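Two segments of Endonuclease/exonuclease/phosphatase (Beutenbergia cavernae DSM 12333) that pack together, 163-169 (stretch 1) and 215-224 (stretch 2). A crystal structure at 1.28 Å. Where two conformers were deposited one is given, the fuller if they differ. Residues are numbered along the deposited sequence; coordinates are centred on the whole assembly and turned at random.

Stretch 1 163-169: VVPLPNE
Stretch 2 (215-224) EQLRIVLDHV

Residues from 163 onward continue a strand that begins earlier in the chain; phi is -108° to -119° at Val163, Val164 and Leu166 but -68° at Pro165, and psi runs from 119° to 145°. The strand lies against a helix that enters from earlier in the chain and takes in residues 215-221. The two run nearly antiparallel, their N-to-C directions 157° apart and their axes 8.8 Å apart at closest approach. In register, Leu166 CA lies nearest Gln216 CA, 5.2 Å away. Because side chains alternate along a strand, Val164 and Leu166 point toward the helix while Pro165 points away.

Gln216 covers the most surface. Its CA-to-CB bond points sideways, but an extended side chain (chi1 m, chi2 t, chi3 -7°) brings the amide to Pro167. There Gln216 NE2 donates a hydrogen bond to Pro167 O, 2.9 Å away with an N-H...O angle of 162°. Gln216 is buried, where an unpaired amide would be costly, and glutamine suits this place because its methylene groups also pack: Gln216 CG lies 3.8 Å from Leu166 CB.

Leu166, rotamer m,t, lays its methyls against the helix. Leu166 CD2 lies 3.6 Å from Ile219 CG2, and Leu166 CD1 3.8 Å from Val220 CG2; Leu166 thus packs on both Ile219 and Val220. Pro167 (phi -79°, psi 155°) adds a compact, apolar ring, with Pro167 CD 3.5 Å from Ile219 CD1. Ile219 (m,t) thereby meets both residues, and Ile219 CG2 also lies 3.9 Å from Val164 CG1.

Farther along stretch 2, Val164 (t) sets CG2 3.6 Å from His223 NE2, approaching the ring obliquely. His223 (chi1 m, chi2 79°) also bonds within its own stretch: His223 ND1 donates a hydrogen bond to Ile219 O, 2.8 Å away. At the other end, one water accepts from Glu169 N (3.0 Å to the water O) and donates to Glu215 OE1 (2.8 Å from the water O), bridging the stretches.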

ATOM      1  N   VAL A 163       2.861 -18.414   2.196  1.00 12.40           N
ATOM      2  CA  VAL A 163       1.754 -17.985   1.356  1.00 12.85           C
ATOM      3  C   VAL A 163       0.433 -18.272   2.054  1.00 12.09           C
ATOM      4  O   VAL A 163       0.191 -19.400   2.510  1.00 14.08           O
ATOM      5  CB  VAL A 163       1.776 -18.685  -0.011  1.00 13.59           C
ATOM      6  CG1 VAL A 163       0.530 -18.317  -0.823  1.00 15.57           C
ATOM      7  CG2 VAL A 163       3.045 -18.310  -0.766  1.00 15.47           C
ATOM      8  N   VAL A 164      -0.404 -17.247   2.147  1.00 12.60           N
ATOM      9  CA  VAL A 164      -1.724 -17.352   2.762  1.00 13.22           C
ATOM     10  C   VAL A 164      -2.781 -17.121   1.686  1.00 12.40           C
ATOM     11  O   VAL A 164      -2.819 -16.062   1.070  1.00 12.77           O
ATOM     12  CB  VAL A 164      -1.868 -16.319   3.898  1.00 14.55           C
ATOM     13  CG1 VAL A 164      -3.302 -16.205   4.377  1.00 16.65           C
ATOM     14  CG2 VAL A 164      -0.943 -16.677   5.054  1.00 15.67           C
ATOM     15  N   PRO A 165      -3.637 -18.120   1.443  1.00 13.51           N
ATOM     16  CA  PRO A 165      -4.662 -17.959   0.407  1.00 14.23           C
ATOM     17  C   PRO A 165      -5.701 -16.913   0.793  1.00 13.30           C
ATOM     18  O   PRO A 165      -6.048 -16.795   1.972  1.00 14.90           O
ATOM     19  CB  PRO A 165      -5.308 -19.344   0.343  1.00 16.03           C
ATOM     20  CG  PRO A 165      -5.061 -19.944   1.702  1.00 18.26           C
ATOM     21  CD  PRO A 165      -3.713 -19.434   2.112  1.00 16.00           C
ATOM     22  N   LEU A 166      -6.205 -16.179  -0.190  1.00 12.69           N
ATOM     23  CA  LEU A 166      -7.228 -15.172   0.047  1.00 13.63           C
ATOM     24  C   LEU A 166      -8.462 -15.571  -0.764  1.00 16.88           C
ATOM     25  O   LEU A 166      -8.348 -15.903  -1.928  1.00 22.67           O
ATOM     26  CB  LEU A 166      -6.706 -13.786  -0.356  1.00 13.76           C
ATOM     27  CG  LEU A 166      -5.440 -13.320   0.375  1.00 12.97           C
ATOM     28  CD1 LEU A 166      -4.918 -12.026  -0.224  1.00 14.15           C
ATOM     29  CD2 LEU A 166      -5.681 -13.149   1.866  1.00 14.18           C
ATOM     30  N   PRO A 167      -9.651 -15.528  -0.149  1.00 17.76           N
ATOM     31  CA  PRO A 167     -10.871 -16.141  -0.686  1.00 18.57           C
ATOM     32  C   PRO A 167     -11.543 -15.326  -1.788  1.00 15.61           C
ATOM     33  O   PRO A 167     -11.387 -14.119  -1.821  1.00 16.63           O
ATOM     34  CB  PRO A 167     -11.789 -16.155   0.537  1.00 21.36           C
ATOM     35  CG  PRO A 167     -11.421 -14.906   1.258  1.00 21.35           C
ATOM     36  CD  PRO A 167      -9.917 -14.832   1.125  1.00 19.58           C
ATOM     37  N   ASN A 168     -12.306 -15.992  -2.652  1.00 14.89           N
ATOM     38  CA  ASN A 168     -13.233 -15.328  -3.569  1.00 14.40           C
ATOM     39  C   ASN A 168     -14.625 -15.950  -3.455  1.00 13.74           C
ATOM     40  O   ASN A 168     -15.277 -16.251  -4.451  1.00 14.91           O
ATOM     41  CB  ASN A 168     -12.737 -15.398  -5.016  1.00 15.19           C
ATOM     42  CG  ASN A 168     -11.919 -14.178  -5.419  1.00 14.16           C
ATOM     43  OD1 ASN A 168     -10.732 -14.289  -5.697  1.00 15.48           O
ATOM     44  ND2 ASN A 168     -12.560 -13.013  -5.464  1.00 13.80           N
ATOM     45  N   GLU A 169     -15.080 -16.148  -2.224  1.00 14.28           N
ATOM     46  CA  GLU A 169     -16.322 -16.876  -1.980  1.00 14.95           C
ATOM     47  C   GLU A 169     -17.570 -16.162  -2.498  1.00 15.11           C
ATOM     48  O   GLU A 169     -18.515 -16.804  -2.933  1.00 16.46           O
ATOM     49  CB  GLU A 169     -16.450 -17.213  -0.489  1.00 16.12           C
ATOM     50  CG  GLU A 169     -17.664 -18.059  -0.108  1.00 17.00           C
ATOM     51  CD  GLU A 169     -17.639 -19.480  -0.663  1.00 16.88           C
ATOM     52  OE1 GLU A 169     -16.587 -19.936  -1.167  1.00 18.11           O
ATOM     53  OE2 GLU A 169     -18.693 -20.150  -0.593  1.00 18.05           O
ATOM     54  N   GLU A 215     -13.111  -9.149   2.429  1.00 11.94           N
ATOM     55  CA  GLU A 215     -12.710 -10.352   3.153  1.00 12.08           C
ATOM     56  C   GLU A 215     -11.226 -10.660   2.980  1.00 11.38           C
ATOM     57  O   GLU A 215     -10.550 -11.081   3.926  1.00 12.68           O
ATOM     58  CB  GLU A 215     -13.558 -11.543   2.731  1.00 13.57           C
ATOM     59  CG  GLU A 215     -15.025 -11.376   3.112  1.00 16.27           C
ATOM     60  CD  GLU A 215     -15.743 -12.693   3.249  0.67 16.83           C
ATOM     61  OE1 GLU A 215     -15.625 -13.533   2.338  0.65 18.89           O
ATOM     62  OE2 GLU A 215     -16.415 -12.891   4.280  0.70 15.48           O
ATOM     63  N   GLN A 216     -10.703 -10.434   1.780  1.00 11.22           N
ATOM     64  CA  GLN A 216      -9.280 -10.614   1.523  1.00 11.49           C
ATOM     65  C   GLN A 216      -8.468  -9.659   2.378  1.00 11.26           C
ATOM     66  O   GLN A 216      -7.482 -10.052   3.006  1.00 11.47           O
ATOM     67  CB  GLN A 216      -8.988 -10.372   0.042  1.00 11.93           C
ATOM     68  CG  GLN A 216      -9.647 -11.380  -0.870  1.00 12.48           C
ATOM     69  CD  GLN A 216      -9.584 -11.004  -2.339  1.00 12.28           C
ATOM     70  OE1 GLN A 216      -9.149  -9.910  -2.722  1.00 12.84           O
ATOM     71  NE2 GLN A 216     -10.017 -11.931  -3.183  1.00 14.35           N
ATOM     72  N   LEU A 217      -8.870  -8.395   2.391  1.00 11.35           N
ATOM     73  CA  LEU A 217      -8.135  -7.401   3.153  1.00 11.75           C
ATOM     74  C   LEU A 217      -8.127  -7.702   4.655  1.00 11.23           C
ATOM     75  O   LEU A 217      -7.118  -7.487   5.324  1.00 12.08           O
ATOM     76  CB  LEU A 217      -8.660  -5.999   2.868  1.00 12.16           C
ATOM     77  CG  LEU A 217      -7.911  -4.854   3.554  1.00 12.10           C
ATOM     78  CD1 LEU A 217      -6.447  -4.772   3.113  1.00 14.03           C
ATOM     79  CD2 LEU A 217      -8.627  -3.553   3.297  1.00 13.32           C
ATOM     80  N   ARG A 218      -9.256  -8.167   5.191  0.51 11.84           N
ATOM     81  CA  ARG A 218      -9.317  -8.574   6.597  0.51 12.67           C
ATOM     82  C   ARG A 218      -8.216  -9.565   6.905  0.51 11.98           C
ATOM     83  O   ARG A 218      -7.508  -9.442   7.902  0.51 13.22           O
ATOM     84  CB  ARG A 218     -10.651  -9.235   6.912  0.51 14.13           C
ATOM     85  CG  ARG A 218     -11.800  -8.280   6.996  0.51 16.07           C
ATOM     86  CD  ARG A 218     -11.792  -7.450   8.273  0.51 17.03           C
ATOM     87  NE  ARG A 218     -13.164  -7.118   8.662  0.51 17.21           N
ATOM     88  CZ  ARG A 218     -13.493  -6.095   9.447  0.51 17.34           C
ATOM     89  NH1 ARG A 218     -14.769  -5.843   9.731  0.51 17.41           N
ATOM     90  NH2 ARG A 218     -12.549  -5.301   9.938  0.51 15.23           N
ATOM     91  N   ILE A 219      -8.095 -10.575   6.055  1.00 12.11           N
ATOM     92  CA  ILE A 219      -7.112 -11.631   6.281  1.00 12.62           C
ATOM     93  C   ILE A 219      -5.694 -11.060   6.180  1.00 11.88           C
ATOM     94  O   ILE A 219      -4.840 -11.332   7.024  1.00 12.78           O
ATOM     95  CB  ILE A 219      -7.310 -12.786   5.300  1.00 12.89           C
ATOM     96  CG1 ILE A 219      -8.621 -13.499   5.619  1.00 14.75           C
ATOM     97  CG2 ILE A 219      -6.149 -13.769   5.371  1.00 13.76           C
ATOM     98  CD1 ILE A 219      -9.138 -14.351   4.505  1.00 18.05           C
ATOM     99  N   VAL A 220      -5.451 -10.237   5.169  1.00 11.22           N
ATOM    100  CA  VAL A 220      -4.142  -9.611   5.021  1.00 11.91           C
ATOM    101  C   VAL A 220      -3.777  -8.817   6.277  1.00 11.66           C
ATOM    102  O   VAL A 220      -2.691  -8.981   6.846  1.00 12.85           O
ATOM    103  CB  VAL A 220      -4.112  -8.700   3.790  1.00 11.81           C
ATOM    104  CG1 VAL A 220      -2.867  -7.837   3.781  1.00 13.07           C
ATOM    105  CG2 VAL A 220      -4.201  -9.540   2.528  1.00 12.90           C
ATOM    106  N   LEU A 221      -4.694  -7.974   6.737  1.00 11.70           N
ATOM    107  CA  LEU A 221      -4.400  -7.120   7.883  1.00 12.17           C
ATOM    108  C   LEU A 221      -4.161  -7.922   9.154  1.00 12.11           C
ATOM    109  O   LEU A 221      -3.335  -7.557   9.984  1.00 13.80           O
ATOM    110  CB  LEU A 221      -5.509  -6.092   8.090  1.00 12.26           C
ATOM    111  CG  LEU A 221      -5.627  -5.028   6.996  1.00 13.01           C
ATOM    112  CD1 LEU A 221      -6.837  -4.139   7.256  1.00 14.09           C
ATOM    113  CD2 LEU A 221      -4.353  -4.197   6.913  1.00 14.50           C
ATOM    114  N   ASP A 222      -4.880  -9.026   9.297  0.60 12.56           N
ATOM    115  CA  ASP A 222      -4.716  -9.849  10.486  0.60 13.76           C
ATOM    116  C   ASP A 222      -3.356 -10.554  10.502  0.60 14.46           C
ATOM    117  O   ASP A 222      -2.942 -11.077  11.526  0.60 17.57           O
ATOM    118  CB  ASP A 222      -5.890 -10.822  10.631  0.60 15.60           C
ATOM    119  CG  ASP A 222      -7.192 -10.112  11.023  0.60 16.98           C
ATOM    120  OD1 ASP A 222      -7.151  -8.908  11.353  0.60 17.54           O
ATOM    121  OD2 ASP A 222      -8.263 -10.754  11.021  0.60 17.85           O
ATOM    122  N   HIS A 223      -2.663 -10.546   9.364  1.00 13.12           N
ATOM    123  CA  HIS A 223      -1.314 -11.104   9.260  1.00 14.47           C
ATOM    124  C   HIS A 223      -0.199 -10.068   9.406  1.00 15.03           C
ATOM    125  O   HIS A 223       0.980 -10.423   9.381  1.00 17.47           O
ATOM    126  CB  HIS A 223      -1.142 -11.877   7.949  1.00 14.70           C
ATOM    127  CG  HIS A 223      -1.787 -13.220   7.968  1.00 14.33           C
ATOM    128  ND1 HIS A 223      -3.142 -13.399   7.783  1.00 15.28           N
ATOM    129  CD2 HIS A 223      -1.269 -14.454   8.170  1.00 15.22           C
ATOM    130  CE1 HIS A 223      -3.430 -14.684   7.877  1.00 15.91           C
ATOM    131  NE2 HIS A 223      -2.312 -15.346   8.110  1.00 15.72           N
ATOM    132  N   VAL A 224      -0.558  -8.798   9.565  1.00 14.74           N
ATOM    133  CA  VAL A 224       0.439  -7.753   9.784  1.00 15.44           C
ATOM    134  C   VAL A 224       0.591  -7.472  11.273  1.00 16.97           C
ATOM    135  O   VAL A 224      -0.392  -7.255  11.975  1.00 20.78           O
ATOM    136  CB  VAL A 224       0.062  -6.437   9.086  1.00 18.12           C
ATOM    137  CG1 VAL A 224       1.142  -5.405   9.317  1.00 19.20           C
ATOM    138  CG2 VAL A 224      -0.122  -6.658   7.614  1.00 18.85           C
TER
HETATM  139  O   HOH W   1     -14.344 -14.192  -0.110  1.00 18.85           O